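PDB 5CWW: nucleoporin NUP82 from Chaetomium thermophilum, which probably serves as a structural constituent of the nuclear pore complex and a docking partner for transport factors, its N-terminal beta-propeller domain being described here. Local coordinates for residues Ser6-Trp11 and Thr583-Leu588; Arg52-Phe57 and Trp66-Gln71; Ser493-Ser498 and Ala565-Asp570; Gly509-Ser514 and Arg549-Thr554; Gly574-Ser579 and Ala587-Thr592. All blocks are in the same frame, centred on the assembly; numbering follows the deposited sequence.

Contact 1 (Ser6-Trp11 and Thr583-Leu588); sequences SFAPAW and TDPIAL
Ala8 turns its CB onto the ring of Pro585, reaching CG at 4.0 Å, while Pro9 sets CD 3.8 Å from Ala587 CB. This small patch of methyl and ring carbons takes in Ala8 CB against Ala587 CB as well, and Pro9 in turn rests its CG over one face of the Trp11 indole, offset toward the rim. Next to this patch one backbone bond pins the loop: Ala587 N donates to Phe7 O at 2.9 Å, the donor lying in the carbonyl plane. Phe7 O also receives a CA-H...O contact from Ile586 CA at 3.4 Å. Phe7 CB points at the strand, near Ile586 CG2, but its ring leads away and meets Phe553 of strand 548-554 edge-to-face. Further along, Trp11 packs on Trp76 of helix 69-77. The loop runs nearly perpendicular to the strand, at 86°, and so does not extend the sheet as a regular fourth strand. An N-terminal segment fastened to the outer strand of the last, three-stranded blade is consistent with the ring closure of a beta-propeller.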
# COMPACT_ATOMS: atom_id res chain seq x y z
N SER B 6 -21.54 1.84 -29.45
CA SER B 6 -20.42 1.34 -28.66
C SER B 6 -19.63 2.51 -28.09
O SER B 6 -19.85 3.66 -28.47
CB SER B 6 -19.51 0.45 -29.51
OG SER B 6 -18.95 1.18 -30.59
N PHE B 7 -18.71 2.21 -27.18
CA PHE B 7 -17.90 3.24 -26.52
C PHE B 7 -16.43 3.12 -26.92
O PHE B 7 -15.54 3.26 -26.09
CB PHE B 7 -18.06 3.14 -25.01
CG PHE B 7 -19.46 3.37 -24.53
CD1 PHE B 7 -20.35 2.30 -24.42
CD2 PHE B 7 -19.91 4.64 -24.22
CE1 PHE B 7 -21.64 2.51 -23.98
CE2 PHE B 7 -21.21 4.85 -23.79
CZ PHE B 7 -22.07 3.78 -23.67
N ALA B 8 -16.19 2.86 -28.20
CA ALA B 8 -14.84 2.75 -28.74
C ALA B 8 -14.89 2.94 -30.25
O ALA B 8 -15.94 2.76 -30.87
CB ALA B 8 -14.24 1.39 -28.38
N PRO B 9 -13.75 3.33 -30.86
CA PRO B 9 -13.75 3.52 -32.31
C PRO B 9 -13.95 2.21 -33.07
O PRO B 9 -13.86 1.14 -32.48
CB PRO B 9 -12.36 4.11 -32.58
CG PRO B 9 -11.52 3.67 -31.44
CD PRO B 9 -12.44 3.63 -30.26
N ALA B 10 -14.21 2.31 -34.37
CA ALA B 10 -14.54 1.14 -35.18
C ALA B 10 -13.39 0.13 -35.23
O ALA B 10 -13.63 -1.07 -35.37
CB ALA B 10 -14.91 1.58 -36.59
N TRP B 11 -12.16 0.62 -35.12
CA TRP B 11 -10.99 -0.25 -35.24
C TRP B 11 -10.68 -0.99 -33.93
O TRP B 11 -9.65 -1.65 -33.82
CB TRP B 11 -9.76 0.55 -35.71
CG TRP B 11 -9.44 1.76 -34.89
CD1 TRP B 11 -9.95 3.02 -35.06
CD2 TRP B 11 -8.53 1.84 -33.79
NE1 TRP B 11 -9.41 3.87 -34.12
CE2 TRP B 11 -8.54 3.17 -33.33
CE3 TRP B 11 -7.72 0.91 -33.14
CZ2 TRP B 11 -7.76 3.60 -32.25
CZ3 TRP B 11 -6.94 1.33 -32.07
CH2 TRP B 11 -6.98 2.66 -31.64
N THR B 583 -16.08 -8.18 -21.98
CA THR B 583 -16.13 -8.56 -23.39
C THR B 583 -15.71 -7.45 -24.35
O THR B 583 -15.05 -7.72 -25.36
CB THR B 583 -17.56 -9.00 -23.78
OG1 THR B 583 -18.45 -7.88 -23.68
CG2 THR B 583 -18.04 -10.11 -22.86
N ASP B 584 -16.07 -6.21 -24.03
CA ASP B 584 -15.88 -5.10 -24.96
C ASP B 584 -14.92 -4.03 -24.43
O ASP B 584 -14.73 -3.92 -23.22
CB ASP B 584 -17.23 -4.45 -25.27
CG ASP B 584 -18.27 -5.47 -25.70
OD1 ASP B 584 -17.90 -6.45 -26.37
OD2 ASP B 584 -19.46 -5.28 -25.35
N PRO B 585 -14.32 -3.25 -25.33
CA PRO B 585 -13.40 -2.18 -24.93
C PRO B 585 -14.10 -0.86 -24.65
O PRO B 585 -15.26 -0.68 -25.02
CB PRO B 585 -12.48 -2.05 -26.14
CG PRO B 585 -13.36 -2.37 -27.29
CD PRO B 585 -14.36 -3.39 -26.80
N ILE B 586 -13.38 0.04 -24.00
CA ILE B 586 -13.84 1.40 -23.76
C ILE B 586 -12.69 2.35 -24.04
O ILE B 586 -11.72 2.40 -23.28
CB ILE B 586 -14.36 1.59 -22.32
CG1 ILE B 586 -15.52 0.64 -22.04
CG2 ILE B 586 -14.78 3.04 -22.09
CD1 ILE B 586 -15.97 0.62 -20.59
N ALA B 587 -12.79 3.08 -25.15
CA ALA B 587 -11.75 4.02 -25.56
C ALA B 587 -12.35 5.39 -25.85
O ALA B 587 -12.89 5.63 -26.93
CB ALA B 587 -11.02 3.49 -26.78
N LEU B 588 -12.26 6.28 -24.86
CA LEU B 588 -12.85 7.61 -24.95
C LEU B 588 -11.78 8.68 -25.12
O LEU B 588 -10.89 8.81 -24.28
CB LEU B 588 -13.70 7.89 -23.71
CG LEU B 588 -14.75 6.82 -23.41
CD1 LEU B 588 -15.44 7.10 -22.09
CD2 LEU B 588 -15.77 6.73 -24.54

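Contact 2 (Arg52-Phe57 and Trp66-Gln71); sequences RGTEIF and WGDLAQ
Arg52 brings NH2 near the Trp66 indole, 3.9 Å from CZ2, beside a beta hairpin formed by antiparallel strands 55-60 and 63-68 in the first propeller blade. Its extended chain carries Arg52 NE to Glu55 OE1 in a salt bridge of 2.7 Å. Gly53 follows in the type II' turn that runs from Arg52 to Glu55. Thr54 ties the turn to the start of helix 69-77: its O accepts from Leu69 N, and its OG1, held between the backbone N and carbonyl carbon (chi1 57°), donates to Asp68 OD1 at 2.9 Å. Asp68 is the N-cap residue of the helix, and the same OD1 also accepts the capping bond from Ala70 N. Glu55 OE1 is shared, since Trp66 NE1 reaches it at 3.1 Å from the face of the carboxylate opposite Arg52 NE; Glu55 OE2 is hydrogen-bonded to Ser145 OG. An alanine in place of Glu55 would probably leave Trp66 NE1 and Arg52 NE without their common acceptor. Ile56 forms the hydrogen-bonded pair with Gly67 and, on the face away from Glu55, crosses Leu69 at about a right angle, CD1 to CD2 at 3.8 Å; Ile568 of the last blade packs on Leu69 there. Phe57 lies side by side with Trp66, its ring 5° from the plane of the indole five-membered ring but slid so that they barely overlap, and Phe57 CE2 sits 3.4 Å from Trp66 CD1.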
# COMPACT_ATOMS: atom_id res chain seq x y z
N ARG B 52 2.74 0.26 -22.64
CA ARG B 52 4.01 0.92 -22.87
C ARG B 52 3.93 1.55 -24.26
O ARG B 52 3.70 0.86 -25.25
CB ARG B 52 5.18 -0.05 -22.76
CG ARG B 52 5.13 -1.25 -23.69
CD ARG B 52 6.33 -2.17 -23.49
NE ARG B 52 6.44 -3.17 -24.55
CZ ARG B 52 7.45 -4.03 -24.66
NH1 ARG B 52 8.44 -4.02 -23.78
NH2 ARG B 52 7.46 -4.90 -25.66
N GLY B 53 4.11 2.87 -24.32
CA GLY B 53 3.88 3.59 -25.56
C GLY B 53 2.48 3.32 -26.07
O GLY B 53 1.50 3.52 -25.35
N THR B 54 2.38 2.84 -27.31
CA THR B 54 1.09 2.52 -27.91
C THR B 54 0.73 1.04 -27.76
O THR B 54 -0.33 0.61 -28.21
CB THR B 54 1.06 2.89 -29.40
OG1 THR B 54 2.13 2.22 -30.09
CG2 THR B 54 1.21 4.39 -29.57
N GLU B 55 1.62 0.26 -27.14
CA GLU B 55 1.34 -1.15 -26.88
C GLU B 55 0.53 -1.30 -25.60
O GLU B 55 0.71 -0.53 -24.65
CB GLU B 55 2.64 -1.94 -26.75
CG GLU B 55 3.50 -1.98 -28.00
CD GLU B 55 4.73 -2.85 -27.83
OE1 GLU B 55 4.88 -3.48 -26.76
OE2 GLU B 55 5.56 -2.91 -28.77
N ILE B 56 -0.36 -2.28 -25.58
CA ILE B 56 -1.13 -2.59 -24.37
C ILE B 56 -1.15 -4.09 -24.11
O ILE B 56 -1.02 -4.90 -25.03
CB ILE B 56 -2.58 -2.07 -24.46
CG1 ILE B 56 -3.34 -2.74 -25.61
CG2 ILE B 56 -2.59 -0.56 -24.62
CD1 ILE B 56 -4.83 -2.46 -25.60
N PHE B 57 -1.32 -4.45 -22.84
CA PHE B 57 -1.39 -5.84 -22.41
C PHE B 57 -2.70 -6.04 -21.66
O PHE B 57 -2.94 -5.39 -20.65
CB PHE B 57 -0.19 -6.20 -21.53
CG PHE B 57 1.14 -6.01 -22.21
CD1 PHE B 57 1.71 -4.75 -22.30
CD2 PHE B 57 1.81 -7.09 -22.75
CE1 PHE B 57 2.93 -4.58 -22.92
CE2 PHE B 57 3.03 -6.92 -23.37
CZ PHE B 57 3.59 -5.66 -23.46
N TRP B 66 -1.68 -9.30 -26.21
CA TRP B 66 -0.72 -8.25 -26.52
C TRP B 66 -1.02 -7.62 -27.88
O TRP B 66 -1.25 -8.33 -28.86
CB TRP B 66 0.69 -8.83 -26.50
CG TRP B 66 1.79 -7.86 -26.78
CD1 TRP B 66 1.81 -6.53 -26.49
CD2 TRP B 66 3.04 -8.16 -27.41
NE1 TRP B 66 3.00 -5.98 -26.90
CE2 TRP B 66 3.77 -6.95 -27.47
CE3 TRP B 66 3.61 -9.32 -27.93
CZ2 TRP B 66 5.04 -6.88 -28.03
CZ3 TRP B 66 4.87 -9.25 -28.49
CH2 TRP B 66 5.58 -8.03 -28.53
N GLY B 67 -1.01 -6.29 -27.95
CA GLY B 67 -1.27 -5.61 -29.20
C GLY B 67 -0.82 -4.16 -29.25
O GLY B 67 -0.79 -3.47 -28.22
N ASP B 68 -0.46 -3.70 -30.44
CA ASP B 68 -0.09 -2.31 -30.69
C ASP B 68 -1.28 -1.57 -31.29
O ASP B 68 -1.76 -1.93 -32.37
CB ASP B 68 1.12 -2.23 -31.62
CG ASP B 68 1.72 -0.83 -31.70
OD1 ASP B 68 0.95 0.15 -31.81
OD2 ASP B 68 2.96 -0.72 -31.64
N LEU B 69 -1.75 -0.54 -30.59
CA LEU B 69 -2.93 0.20 -31.03
C LEU B 69 -2.70 0.94 -32.34
O LEU B 69 -3.64 1.15 -33.11
CB LEU B 69 -3.35 1.20 -29.95
CG LEU B 69 -3.76 0.60 -28.60
CD1 LEU B 69 -4.13 1.72 -27.63
CD2 LEU B 69 -4.91 -0.38 -28.75
N ALA B 70 -1.45 1.33 -32.60
CA ALA B 70 -1.12 2.03 -33.83
C ALA B 70 -1.33 1.14 -35.04
O ALA B 70 -2.00 1.52 -36.00
CB ALA B 70 0.32 2.53 -33.78
N GLN B 71 -0.76 -0.06 -34.99
CA GLN B 71 -0.85 -1.00 -36.10
C GLN B 71 -2.28 -1.50 -36.29
O GLN B 71 -2.76 -1.61 -37.42
CB GLN B 71 0.09 -2.19 -35.87
CG GLN B 71 1.55 -1.79 -35.64
CD GLN B 71 2.45 -2.98 -35.38
OE1 GLN B 71 2.14 -4.11 -35.77
NE2 GLN B 71 3.58 -2.73 -34.72

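Contact 3 (Ser493-Ser498 and Ala565-Asp570); sequences SEDATS and ATSIDD
Ser567 points its side chain into the bend after strand 491-494, joining what are probably the innermost strands of two adjacent propeller blades. The segments run almost the same way, 12° apart, but side chains and a water bridge them instead of sheet pairing. The tight part centres on Ser567 OG, which accepts a nearly straight bond (176°) from Ala496 N at 3.2 Å; Ala496 CB packs 3.7 Å from Ser567 O. Asp495 turns its CB away from the other strand and folds its carboxylate over its own bend. Asp495 OD1 takes three donors: Thr497 OG1 at 2.6 Å on the syn lone pair, Thr497 N from above the plane in an Asx turn, and Ser498 N on the anti lone pair. Asp495 OD2 is bound by Tyr575 OH. An alanine in place of Asp495 would probably leave Thr497 OG1, Thr497 N and Ser498 N without their shared acceptor and Tyr575 OH without that partner. The solvent side is looser: the Thr497 and Asp569 side chains cross at about a right angle, Thr497 CG2 3.6 Å from Asp569 OD2. Deeper in, next to the buried Ser493, a water donates to Glu494 O at 2.6 Å and accepts from Ser567 N at 2.9 Å.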
# COMPACT_ATOMS: atom_id res chain seq x y z
N SER B 493 -6.31 5.62 -10.99
CA SER B 493 -5.40 5.49 -12.12
C SER B 493 -4.75 6.84 -12.39
O SER B 493 -5.43 7.87 -12.35
CB SER B 493 -6.12 5.01 -13.38
OG SER B 493 -6.79 3.78 -13.15
N GLU B 494 -3.46 6.85 -12.68
CA GLU B 494 -2.75 8.10 -12.95
C GLU B 494 -3.03 8.58 -14.37
O GLU B 494 -3.28 7.78 -15.27
CB GLU B 494 -1.25 7.93 -12.74
CG GLU B 494 -0.46 9.23 -12.95
CD GLU B 494 1.01 9.10 -12.59
OE1 GLU B 494 1.43 8.01 -12.13
OE2 GLU B 494 1.75 10.10 -12.75
N ASP B 495 -3.00 9.90 -14.55
CA ASP B 495 -3.14 10.50 -15.87
C ASP B 495 -1.76 10.69 -16.50
O ASP B 495 -0.83 11.16 -15.85
CB ASP B 495 -3.86 11.85 -15.78
CG ASP B 495 -4.02 12.51 -17.13
OD1 ASP B 495 -3.10 13.24 -17.55
OD2 ASP B 495 -5.08 12.31 -17.77
N ALA B 496 -1.65 10.31 -17.77
CA ALA B 496 -0.37 10.33 -18.48
C ALA B 496 0.20 11.73 -18.68
O ALA B 496 1.41 11.89 -18.83
CB ALA B 496 -0.52 9.64 -19.82
N THR B 497 -0.66 12.74 -18.69
CA THR B 497 -0.23 14.10 -19.03
C THR B 497 0.10 14.96 -17.80
O THR B 497 0.86 15.92 -17.90
CB THR B 497 -1.29 14.84 -19.86
OG1 THR B 497 -2.40 15.20 -19.03
CG2 THR B 497 -1.77 13.97 -21.02
N SER B 498 -0.48 14.61 -16.66
CA SER B 498 -0.25 15.37 -15.43
C SER B 498 -0.43 14.52 -14.18
O SER B 498 -1.40 13.76 -14.09
CB SER B 498 -1.19 16.57 -15.37
OG SER B 498 -1.14 17.18 -14.09
N ALA B 565 -8.82 2.26 -15.46
CA ALA B 565 -8.58 3.17 -16.57
C ALA B 565 -7.09 3.33 -16.84
O ALA B 565 -6.29 3.46 -15.91
CB ALA B 565 -9.20 4.53 -16.27
N THR B 566 -6.72 3.29 -18.11
CA THR B 566 -5.33 3.46 -18.53
C THR B 566 -5.22 4.68 -19.43
O THR B 566 -5.76 4.70 -20.53
CB THR B 566 -4.81 2.22 -19.27
OG1 THR B 566 -5.03 1.05 -18.47
CG2 THR B 566 -3.33 2.35 -19.58
N SER B 567 -4.52 5.70 -18.95
CA SER B 567 -4.38 6.95 -19.69
C SER B 567 -3.25 6.85 -20.71
O SER B 567 -2.15 6.39 -20.39
CB SER B 567 -4.12 8.12 -18.73
OG SER B 567 -4.15 9.35 -19.43
N ILE B 568 -3.53 7.29 -21.93
CA ILE B 568 -2.56 7.26 -23.02
C ILE B 568 -2.53 8.60 -23.75
O ILE B 568 -3.58 9.13 -24.11
CB ILE B 568 -2.87 6.14 -24.02
CG1 ILE B 568 -3.18 4.84 -23.27
CG2 ILE B 568 -1.70 5.97 -25.00
CD1 ILE B 568 -3.23 3.58 -24.12
N ASP B 569 -1.33 9.13 -23.96
CA ASP B 569 -1.16 10.38 -24.68
C ASP B 569 -0.10 10.22 -25.76
O ASP B 569 1.08 10.52 -25.54
CB ASP B 569 -0.78 11.52 -23.73
CG ASP B 569 -0.67 12.86 -24.44
OD1 ASP B 569 -1.42 13.09 -25.41
OD2 ASP B 569 0.16 13.69 -24.02
N ASP B 570 -0.53 9.74 -26.92
CA ASP B 570 0.37 9.51 -28.05
C ASP B 570 0.20 10.61 -29.09
O ASP B 570 -0.91 11.09 -29.31
CB ASP B 570 0.09 8.14 -28.66
CG ASP B 570 0.94 7.86 -29.89
OD1 ASP B 570 2.06 7.34 -29.73
OD2 ASP B 570 0.49 8.18 -31.01
O HOH W 1 -3.46 5.42 -16.26

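Contact 4 (Gly509-Ser514 and Arg549-Thr554); sequences GITYIS and RDRIFT
Ile552 is the bump of a classic beta bulge: it and Phe553 both face Ile510, where strands 509-514 and 548-554, the third and outermost strands of a four-stranded antiparallel propeller blade, slip by one residue. Ile552 CG1 stands between its backbone N and carbonyl carbon (chi1 62°), and the chain continues to CD1, 3.5 Å from Ile510 CG2. The other branch, Ile552 CG2, lies 4.1 Å from Tyr512 CB, so the forked side chain fills the hollow between Ile510 and Tyr512. Phe553 borders the far flank of Ile510, its CD2 4.3 Å from Ile510 CG1. At the strand end Gly509, with no side chain, lets its CA come within 3.2 Å of Phe553 O, where a CB would clash. On the opposite face, Arg551 sets CG 3.5 Å from Ile510 O and carries its guanidinium on to a salt bridge with Glu483, while Arg549 makes a cation-pi contact with Phe476. Beyond the bulge regular pairing resumes, and Tyr512 N donates to Asp550 O at 3.0 Å while Asp550 N returns a bond to Tyr512 O.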
# COMPACT_ATOMS: atom_id res chain seq x y z
N GLY B 509 -19.02 3.14 -13.30
CA GLY B 509 -18.49 4.03 -14.33
C GLY B 509 -17.10 4.56 -14.02
O GLY B 509 -16.47 4.16 -13.04
N ILE B 510 -16.63 5.46 -14.88
CA ILE B 510 -15.30 6.05 -14.75
C ILE B 510 -15.41 7.56 -14.56
O ILE B 510 -16.25 8.21 -15.18
CB ILE B 510 -14.43 5.76 -15.99
CG1 ILE B 510 -14.37 4.25 -16.25
CG2 ILE B 510 -13.02 6.32 -15.80
CD1 ILE B 510 -13.67 3.86 -17.54
N THR B 511 -14.55 8.11 -13.70
CA THR B 511 -14.55 9.53 -13.39
C THR B 511 -13.17 10.16 -13.54
O THR B 511 -12.18 9.61 -13.06
CB THR B 511 -15.05 9.80 -11.96
OG1 THR B 511 -16.38 9.28 -11.82
CG2 THR B 511 -15.07 11.29 -11.64
N TYR B 512 -13.12 11.31 -14.21
CA TYR B 512 -11.90 12.11 -14.32
C TYR B 512 -11.86 13.14 -13.20
O TYR B 512 -12.87 13.76 -12.88
CB TYR B 512 -11.84 12.81 -15.68
CG TYR B 512 -10.73 13.84 -15.80
CD1 TYR B 512 -9.43 13.46 -16.12
CD2 TYR B 512 -10.99 15.19 -15.60
CE1 TYR B 512 -8.42 14.39 -16.23
CE2 TYR B 512 -9.98 16.13 -15.71
CZ TYR B 512 -8.69 15.72 -16.03
OH TYR B 512 -7.68 16.65 -16.14
N ILE B 513 -10.68 13.30 -12.59
CA ILE B 513 -10.50 14.25 -11.50
C ILE B 513 -9.22 15.04 -11.74
O ILE B 513 -8.23 14.49 -12.22
CB ILE B 513 -10.39 13.54 -10.12
CG1 ILE B 513 -11.68 12.76 -9.82
CG2 ILE B 513 -10.11 14.54 -9.01
CD1 ILE B 513 -11.54 11.79 -8.66
N SER B 514 -9.25 16.33 -11.41
CA SER B 514 -8.05 17.16 -11.51
C SER B 514 -7.95 18.17 -10.38
O SER B 514 -8.94 18.80 -9.99
CB SER B 514 -8.02 17.91 -12.84
OG SER B 514 -6.95 18.83 -12.83
N ARG B 549 -14.25 17.58 -11.20
CA ARG B 549 -14.57 16.18 -11.43
C ARG B 549 -15.68 16.06 -12.47
O ARG B 549 -16.65 16.82 -12.44
CB ARG B 549 -14.98 15.50 -10.13
CG ARG B 549 -16.05 16.25 -9.35
CD ARG B 549 -15.97 15.95 -7.86
NE ARG B 549 -16.70 16.95 -7.07
CZ ARG B 549 -16.21 18.14 -6.74
NH1 ARG B 549 -16.94 18.98 -6.02
NH2 ARG B 549 -14.99 18.50 -7.12
N ASP B 550 -15.52 15.11 -13.38
CA ASP B 550 -16.51 14.90 -14.43
C ASP B 550 -16.58 13.43 -14.82
O ASP B 550 -15.55 12.81 -15.08
CB ASP B 550 -16.19 15.76 -15.65
CG ASP B 550 -17.23 15.63 -16.74
OD1 ASP B 550 -18.27 16.32 -16.65
OD2 ASP B 550 -17.02 14.85 -17.69
N ARG B 551 -17.79 12.89 -14.87
CA ARG B 551 -17.97 11.51 -15.29
C ARG B 551 -17.87 11.40 -16.80
O ARG B 551 -18.53 12.14 -17.53
CB ARG B 551 -19.31 10.96 -14.82
CG ARG B 551 -19.53 9.53 -15.25
CD ARG B 551 -20.58 8.83 -14.42
NE ARG B 551 -20.25 8.79 -13.00
CZ ARG B 551 -20.88 8.04 -12.12
NH1 ARG B 551 -20.52 8.06 -10.85
NH2 ARG B 551 -21.87 7.25 -12.51
N ILE B 552 -17.04 10.47 -17.25
CA ILE B 552 -16.78 10.28 -18.67
C ILE B 552 -17.56 9.09 -19.22
O ILE B 552 -17.83 9.01 -20.42
CB ILE B 552 -15.29 10.08 -18.93
CG1 ILE B 552 -14.79 8.82 -18.22
CG2 ILE B 552 -14.51 11.30 -18.45
CD1 ILE B 552 -13.42 8.44 -18.60
N PHE B 553 -17.91 8.16 -18.33
CA PHE B 553 -18.54 6.91 -18.73
C PHE B 553 -19.39 6.33 -17.61
O PHE B 553 -19.01 6.39 -16.43
CB PHE B 553 -17.48 5.89 -19.14
CG PHE B 553 -18.03 4.52 -19.42
CD1 PHE B 553 -18.66 4.25 -20.62
CD2 PHE B 553 -17.92 3.51 -18.49
CE1 PHE B 553 -19.17 2.99 -20.89
CE2 PHE B 553 -18.43 2.25 -18.74
CZ PHE B 553 -19.05 1.99 -19.95
N THR B 554 -20.54 5.78 -17.99
CA THR B 554 -21.44 5.13 -17.05
C THR B 554 -21.92 3.80 -17.61
O THR B 554 -22.39 3.73 -18.74
CB THR B 554 -22.66 6.01 -16.74
OG1 THR B 554 -22.22 7.34 -16.43
CG2 THR B 554 -23.45 5.45 -15.57

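Contact 5 (Gly574-Ser579 and Ala587-Thr592); sequences GYFILS and ALFFET
Phe576 holds its CG between the backbone N and the carbonyl carbon (chi1 64°), and Phe589 has CG anti to the carbonyl carbon (chi1 -70°); with the CG atoms so set, the side chains lie side by side, pointing the same way, and the rings form an offset stack. The centroids are 4.5 Å apart and the planes 15° off parallel. Phe576 CB adds a CH-pi contact over the face of Phe589, 3.7 Å from the ring centroid. Pairing around this stack is antiparallel, with Ile577 N bonded to Leu588 O at 3.0 Å. Toward the chain end a classic beta bulge sets Phe590 and Glu591 both against Tyr575: Tyr575 N donates to Glu591 O, and Tyr575 O accepts from Phe590 N at 2.9 Å. Where the bulge ends, Gly574 CA passes 3.4 Å from Glu591 O, too near for a side chain. Strand 566-570 pairs with 576-580 in the same sheet; the hairpin also meets strand 548-554, whose Phe553 and Ile552 touch Leu588 and Phe590 respectively, and helix 69-77, whose Leu69 touches Phe576.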
# COMPACT_ATOMS: atom_id res chain seq x y z
N GLY B 574 -3.31 10.10 -30.23
CA GLY B 574 -3.93 11.17 -29.47
C GLY B 574 -3.97 10.92 -27.97
O GLY B 574 -3.18 10.15 -27.43
N TYR B 575 -4.92 11.58 -27.31
CA TYR B 575 -5.03 11.58 -25.86
C TYR B 575 -6.38 11.00 -25.45
O TYR B 575 -7.42 11.57 -25.76
CB TYR B 575 -4.85 13.00 -25.33
CG TYR B 575 -5.11 13.20 -23.85
CD1 TYR B 575 -4.62 12.30 -22.91
CD2 TYR B 575 -5.81 14.31 -23.40
CE1 TYR B 575 -4.85 12.50 -21.55
CE2 TYR B 575 -6.04 14.51 -22.06
CZ TYR B 575 -5.56 13.61 -21.14
OH TYR B 575 -5.80 13.83 -19.80
N PHE B 576 -6.35 9.86 -24.77
CA PHE B 576 -7.58 9.14 -24.45
C PHE B 576 -7.43 8.20 -23.26
O PHE B 576 -6.32 7.96 -22.78
CB PHE B 576 -8.05 8.35 -25.67
CG PHE B 576 -7.10 7.27 -26.10
CD1 PHE B 576 -5.94 7.58 -26.78
CD2 PHE B 576 -7.38 5.94 -25.84
CE1 PHE B 576 -5.07 6.59 -27.19
CE2 PHE B 576 -6.51 4.94 -26.24
CZ PHE B 576 -5.35 5.27 -26.91
N ILE B 577 -8.56 7.69 -22.79
CA ILE B 577 -8.60 6.70 -21.72
C ILE B 577 -8.95 5.34 -22.30
O ILE B 577 -9.75 5.25 -23.23
CB ILE B 577 -9.63 7.06 -20.65
CG1 ILE B 577 -9.31 8.41 -20.04
CG2 ILE B 577 -9.68 6.00 -19.56
CD1 ILE B 577 -10.51 9.04 -19.45
N LEU B 578 -8.35 4.30 -21.74
CA LEU B 578 -8.64 2.94 -22.15
C LEU B 578 -9.14 2.13 -20.95
O LEU B 578 -8.50 2.10 -19.90
CB LEU B 578 -7.40 2.28 -22.75
CG LEU B 578 -7.58 0.87 -23.30
CD1 LEU B 578 -8.56 0.86 -24.47
CD2 LEU B 578 -6.25 0.28 -23.71
N SER B 579 -10.30 1.51 -21.12
CA SER B 579 -10.81 0.56 -20.13
C SER B 579 -11.45 -0.60 -20.88
O SER B 579 -11.29 -0.72 -22.09
CB SER B 579 -11.82 1.24 -19.20
OG SER B 579 -12.24 0.35 -18.17
N ALA B 587 -12.79 3.08 -25.15
CA ALA B 587 -11.75 4.02 -25.56
C ALA B 587 -12.35 5.39 -25.85
O ALA B 587 -12.89 5.63 -26.93
CB ALA B 587 -11.02 3.49 -26.78
N LEU B 588 -12.26 6.28 -24.86
CA LEU B 588 -12.85 7.61 -24.95
C LEU B 588 -11.78 8.68 -25.12
O LEU B 588 -10.89 8.81 -24.28
CB LEU B 588 -13.70 7.89 -23.71
CG LEU B 588 -14.75 6.82 -23.41
CD1 LEU B 588 -15.44 7.10 -22.09
CD2 LEU B 588 -15.77 6.73 -24.54
N PHE B 589 -11.88 9.44 -26.21
CA PHE B 589 -10.85 10.39 -26.60
C PHE B 589 -11.16 11.82 -26.15
O PHE B 589 -12.32 12.22 -26.08
CB PHE B 589 -10.66 10.36 -28.12
CG PHE B 589 -10.03 9.10 -28.63
CD1 PHE B 589 -10.69 7.89 -28.56
CD2 PHE B 589 -8.76 9.13 -29.19
CE1 PHE B 589 -10.10 6.72 -29.02
CE2 PHE B 589 -8.17 7.97 -29.66
CZ PHE B 589 -8.84 6.76 -29.58
N PHE B 590 -10.10 12.57 -25.85
CA PHE B 590 -10.22 13.96 -25.39
C PHE B 590 -9.48 14.93 -26.30
O PHE B 590 -9.72 16.14 -26.25
CB PHE B 590 -9.70 14.10 -23.97
CG PHE B 590 -10.41 13.23 -22.99
CD1 PHE B 590 -11.63 13.62 -22.46
CD2 PHE B 590 -9.87 12.02 -22.60
CE1 PHE B 590 -12.29 12.81 -21.55
CE2 PHE B 590 -10.52 11.22 -21.70
CZ PHE B 590 -11.73 11.61 -21.17
N GLU B 591 -8.56 14.41 -27.10
CA GLU B 591 -7.75 15.25 -27.98
C GLU B 591 -7.08 14.42 -29.06
O GLU B 591 -6.23 13.57 -28.78
CB GLU B 591 -6.70 16.00 -27.16
CG GLU B 591 -5.92 17.04 -27.94
CD GLU B 591 -4.92 17.78 -27.07
OE1 GLU B 591 -4.58 17.26 -25.99
OE2 GLU B 591 -4.49 18.89 -27.46
N THR B 592 -7.47 14.68 -30.31
CA THR B 592 -6.89 14.01 -31.47
C THR B 592 -5.92 14.96 -32.17
O THR B 592 -5.97 16.17 -31.95
CB THR B 592 -7.98 13.55 -32.45
OG1 THR B 592 -8.77 14.68 -32.85
CG2 THR B 592 -8.88 12.51 -31.81

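Overall arrangement
From the N terminus, contact 1 joins the first residues to strand 585-589 and closes a loop of some 570 residues, inside which contacts 2, 3 and 4 are nested. Contact 2 is a short hairpin in the first blade, closed long before contact 3 opens. Contact 3 links what are probably adjacent blades and encloses contact 4, which completes the outer edge of the blade of strands 491-494 to 548-554. Contact 5 comes last, in series with 2, 3 and 4, and shares Ala587 and Leu588 with contact 1. The last blade touches both neighbours: Leu578 meets Ile56 of contact 2, and Ile586 meets Phe553 of contact 4.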